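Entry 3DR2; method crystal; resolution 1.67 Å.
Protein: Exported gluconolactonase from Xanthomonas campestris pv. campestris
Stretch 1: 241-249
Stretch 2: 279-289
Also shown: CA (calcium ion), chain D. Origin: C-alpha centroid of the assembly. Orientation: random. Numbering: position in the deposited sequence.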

# COMPACT_ATOMS: atom_id res chain seq x y z
N PRO A 241 -7.94 -7.78 -19.57
CA PRO A 241 -6.84 -8.67 -19.90
C PRO A 241 -5.61 -7.79 -19.61
O PRO A 241 -5.09 -7.12 -20.49
CB PRO A 241 -7.04 -8.94 -21.39
CG PRO A 241 -7.66 -7.67 -21.88
CD PRO A 241 -8.65 -7.33 -20.79
N ASP A 242 -5.22 -7.77 -18.34
CA ASP A 242 -4.12 -6.96 -17.84
C ASP A 242 -2.77 -7.46 -18.36
O ASP A 242 -2.28 -7.00 -19.38
CB ASP A 242 -4.14 -7.00 -16.31
CG ASP A 242 -3.48 -5.80 -15.68
OD1 ASP A 242 -2.39 -5.40 -16.14
OD2 ASP A 242 -4.03 -5.26 -14.69
N GLY A 243 -2.17 -8.40 -17.63
CA GLY A 243 -0.90 -8.96 -18.04
C GLY A 243 -1.13 -10.37 -18.54
O GLY A 243 -2.13 -11.00 -18.19
N PHE A 244 -0.22 -10.88 -19.37
CA PHE A 244 -0.36 -12.23 -19.91
C PHE A 244 0.98 -12.75 -20.41
O PHE A 244 1.95 -12.00 -20.50
CB PHE A 244 -1.38 -12.22 -21.05
CG PHE A 244 -1.10 -11.20 -22.11
CD1 PHE A 244 -0.20 -11.47 -23.13
CD2 PHE A 244 -1.73 -9.96 -22.08
CE1 PHE A 244 0.07 -10.51 -24.12
CE2 PHE A 244 -1.48 -9.00 -23.05
CZ PHE A 244 -0.57 -9.28 -24.07
N CYS A 245 1.03 -14.03 -20.73
CA CYS A 245 2.25 -14.63 -21.24
C CYS A 245 1.92 -15.62 -22.34
O CYS A 245 0.76 -15.98 -22.53
CB CYS A 245 3.03 -15.34 -20.12
SG CYS A 245 2.18 -16.75 -19.38
N VAL A 246 2.94 -16.02 -23.09
CA VAL A 246 2.76 -16.98 -24.18
C VAL A 246 3.73 -18.13 -23.96
O VAL A 246 4.91 -17.90 -23.67
CB VAL A 246 3.04 -16.32 -25.54
CG1 VAL A 246 2.89 -17.35 -26.65
CG2 VAL A 246 2.09 -15.16 -25.77
N ASP A 247 3.25 -19.36 -24.10
CA ASP A 247 4.12 -20.52 -23.90
C ASP A 247 4.79 -20.98 -25.19
O ASP A 247 4.50 -20.45 -26.26
CB ASP A 247 3.33 -21.67 -23.25
CG ASP A 247 2.26 -22.24 -24.16
OD1 ASP A 247 1.31 -22.87 -23.63
OD2 ASP A 247 2.36 -22.09 -25.40
N ARG A 248 5.70 -21.94 -25.08
CA ARG A 248 6.43 -22.43 -26.25
C ARG A 248 5.53 -22.98 -27.35
O ARG A 248 5.92 -23.00 -28.52
CB ARG A 248 7.44 -23.51 -25.84
CG ARG A 248 8.90 -23.09 -25.99
CD ARG A 248 9.49 -22.52 -24.71
NE ARG A 248 9.56 -23.52 -23.65
CZ ARG A 248 10.12 -23.31 -22.46
NH1 ARG A 248 10.66 -22.14 -22.17
NH2 ARG A 248 10.13 -24.28 -21.55
N GLY A 249 4.33 -23.42 -26.99
CA GLY A 249 3.40 -23.95 -27.97
C GLY A 249 2.60 -22.87 -28.68
O GLY A 249 1.87 -23.16 -29.63
N ALA A 279 -7.23 -11.30 -11.22
CA ALA A 279 -5.84 -11.63 -11.53
C ALA A 279 -5.27 -10.48 -12.35
O ALA A 279 -5.91 -10.00 -13.28
CB ALA A 279 -5.76 -12.93 -12.31
N SER A 280 -4.06 -10.05 -12.01
CA SER A 280 -3.42 -8.94 -12.71
C SER A 280 -2.36 -9.33 -13.74
O SER A 280 -2.09 -8.57 -14.67
CB SER A 280 -2.76 -8.00 -11.69
OG SER A 280 -1.66 -8.65 -11.06
N ASN A 281 -1.76 -10.50 -13.58
CA ASN A 281 -0.70 -10.90 -14.49
C ASN A 281 -0.36 -12.37 -14.25
O ASN A 281 -0.85 -12.99 -13.31
CB ASN A 281 0.55 -10.05 -14.22
CG ASN A 281 1.36 -9.76 -15.46
OD1 ASN A 281 1.61 -10.65 -16.27
ND2 ASN A 281 1.81 -8.51 -15.61
N CYS A 282 0.47 -12.93 -15.12
CA CYS A 282 0.90 -14.32 -14.96
C CYS A 282 2.14 -14.59 -15.79
O CYS A 282 2.45 -13.84 -16.72
CB CYS A 282 -0.23 -15.30 -15.33
SG CYS A 282 -0.83 -15.25 -17.05
N THR A 283 2.85 -15.65 -15.44
CA THR A 283 4.07 -16.02 -16.16
C THR A 283 4.41 -17.46 -15.78
O THR A 283 3.88 -18.00 -14.81
CB THR A 283 5.25 -15.08 -15.76
OG1 THR A 283 6.28 -15.15 -16.75
CG2 THR A 283 5.84 -15.49 -14.40
N PHE A 284 5.27 -18.09 -16.57
CA PHE A 284 5.69 -19.46 -16.30
C PHE A 284 7.12 -19.45 -15.80
O PHE A 284 7.84 -18.46 -15.94
CB PHE A 284 5.67 -20.31 -17.56
CG PHE A 284 4.32 -20.84 -17.92
CD1 PHE A 284 3.51 -20.16 -18.82
CD2 PHE A 284 3.85 -22.02 -17.35
CE1 PHE A 284 2.25 -20.65 -19.16
CE2 PHE A 284 2.60 -22.52 -17.69
CZ PHE A 284 1.80 -21.84 -18.59
N ASP A 285 7.53 -20.57 -15.21
CA ASP A 285 8.91 -20.70 -14.77
C ASP A 285 9.65 -21.12 -16.04
O ASP A 285 9.05 -21.29 -17.10
CB ASP A 285 9.04 -21.75 -13.66
CG ASP A 285 8.57 -23.12 -14.10
OD1 ASP A 285 7.75 -23.22 -15.04
OD2 ASP A 285 9.00 -24.11 -13.48
N GLN A 286 10.96 -21.27 -15.92
CA GLN A 286 11.82 -21.68 -17.03
C GLN A 286 11.29 -22.87 -17.83
O GLN A 286 11.14 -22.80 -19.05
CB GLN A 286 13.20 -22.02 -16.47
CG GLN A 286 14.30 -21.09 -16.90
CD GLN A 286 14.78 -21.42 -18.29
OE1 GLN A 286 14.00 -21.43 -19.24
NE2 GLN A 286 16.07 -21.71 -18.41
N ALA A 287 10.99 -23.96 -17.12
CA ALA A 287 10.51 -25.18 -17.76
C ALA A 287 9.05 -25.12 -18.21
O ALA A 287 8.58 -26.01 -18.92
CB ALA A 287 10.71 -26.36 -16.81
N GLN A 288 8.35 -24.06 -17.81
CA GLN A 288 6.94 -23.89 -18.12
C GLN A 288 6.15 -25.06 -17.52
O GLN A 288 5.24 -25.61 -18.14
CB GLN A 288 6.71 -23.79 -19.64
CG GLN A 288 7.59 -22.74 -20.31
CD GLN A 288 7.04 -22.19 -21.62
OE1 GLN A 288 6.28 -22.85 -22.33
NE2 GLN A 288 7.44 -20.96 -21.95
N GLN A 289 6.53 -25.43 -16.30
CA GLN A 289 5.87 -26.51 -15.57
C GLN A 289 5.10 -25.94 -14.39
O GLN A 289 4.40 -26.67 -13.69
CB GLN A 289 6.89 -27.53 -15.07
CG GLN A 289 7.42 -28.47 -16.15
CD GLN A 289 6.37 -29.44 -16.66
OE1 GLN A 289 6.54 -30.04 -17.72
NE2 GLN A 289 5.30 -29.61 -15.91
CA CA D . -0.21 -4.39 -16.10
O HOH W 1 0.46 -5.97 -17.77
O HOH W 2 7.31 -19.03 -24.20
O HOH W 3 -1.04 -2.71 -14.38
O HOH W 4 2.08 -4.62 -15.40
O HOH W 5 -0.26 -6.67 -15.21

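Two short strands, 244-246 and 281-284, run side by side in nearly the same direction, their axes 26° apart and 5.4 Å at closest approach. No backbone hydrogen bond joins the strand residues themselves. The one backbone link lies just before them, where Gly243 N donates to Ser280 O at 3.0 Å. Here the chains come closest, with Gly243 CA 4.1 Å from Asn281 CA. Glycine suits the spot because a beta carbon would fall about 2.1 Å from Asn281 CG, a clash. The room left beside Gly243 is taken by the Asn281 side chain, whose OD1 lies 3.5 Å from Gly243 CA and accepts from Cys282 N at 2.8 Å, satisfying a strand amide.

Further along, the contact becomes apolar. Cys245 points toward the second stretch, and its sulfur, large and polarizable, lies 4.1 Å from Cys282 SG, far too long for a disulfide. The same Cys245 SG approaches Phe284 CD1 to 3.7 Å, obliquely to the ring, so a polarizable sulfur packs against aromatic carbon, a contact that rests on dispersion more than on hydrogen bonding.

Polar side chains take over beyond the strands. Asp285 to Gln288 form a type I turn, closed by Gln288 N donating to Asp285 O at 2.9 Å. Gln288 offers both ends of its amide: OE1 accepts from Arg248 N at 3.0 Å, almost linearly, while NE2 donates to water 2 at 3.0 Å, which in turn donates to Val246 O at 2.7 Å. The long Arg248 side chain reaches the turn, where NH1 and NH2 both donate to Gln286 O, at 3.2 and 3.1 Å. That carbonyl lies near the guanidinium plane, where the N-H groups point, whereas the aliphatic Gln288 CG covers one face.

At the other end, the carboxylate of Asp242 binds calcium through OD1 at 2.4 Å, its negative charge matching the cation, while Asp242 CB packs 3.1 Å from Ser280 O.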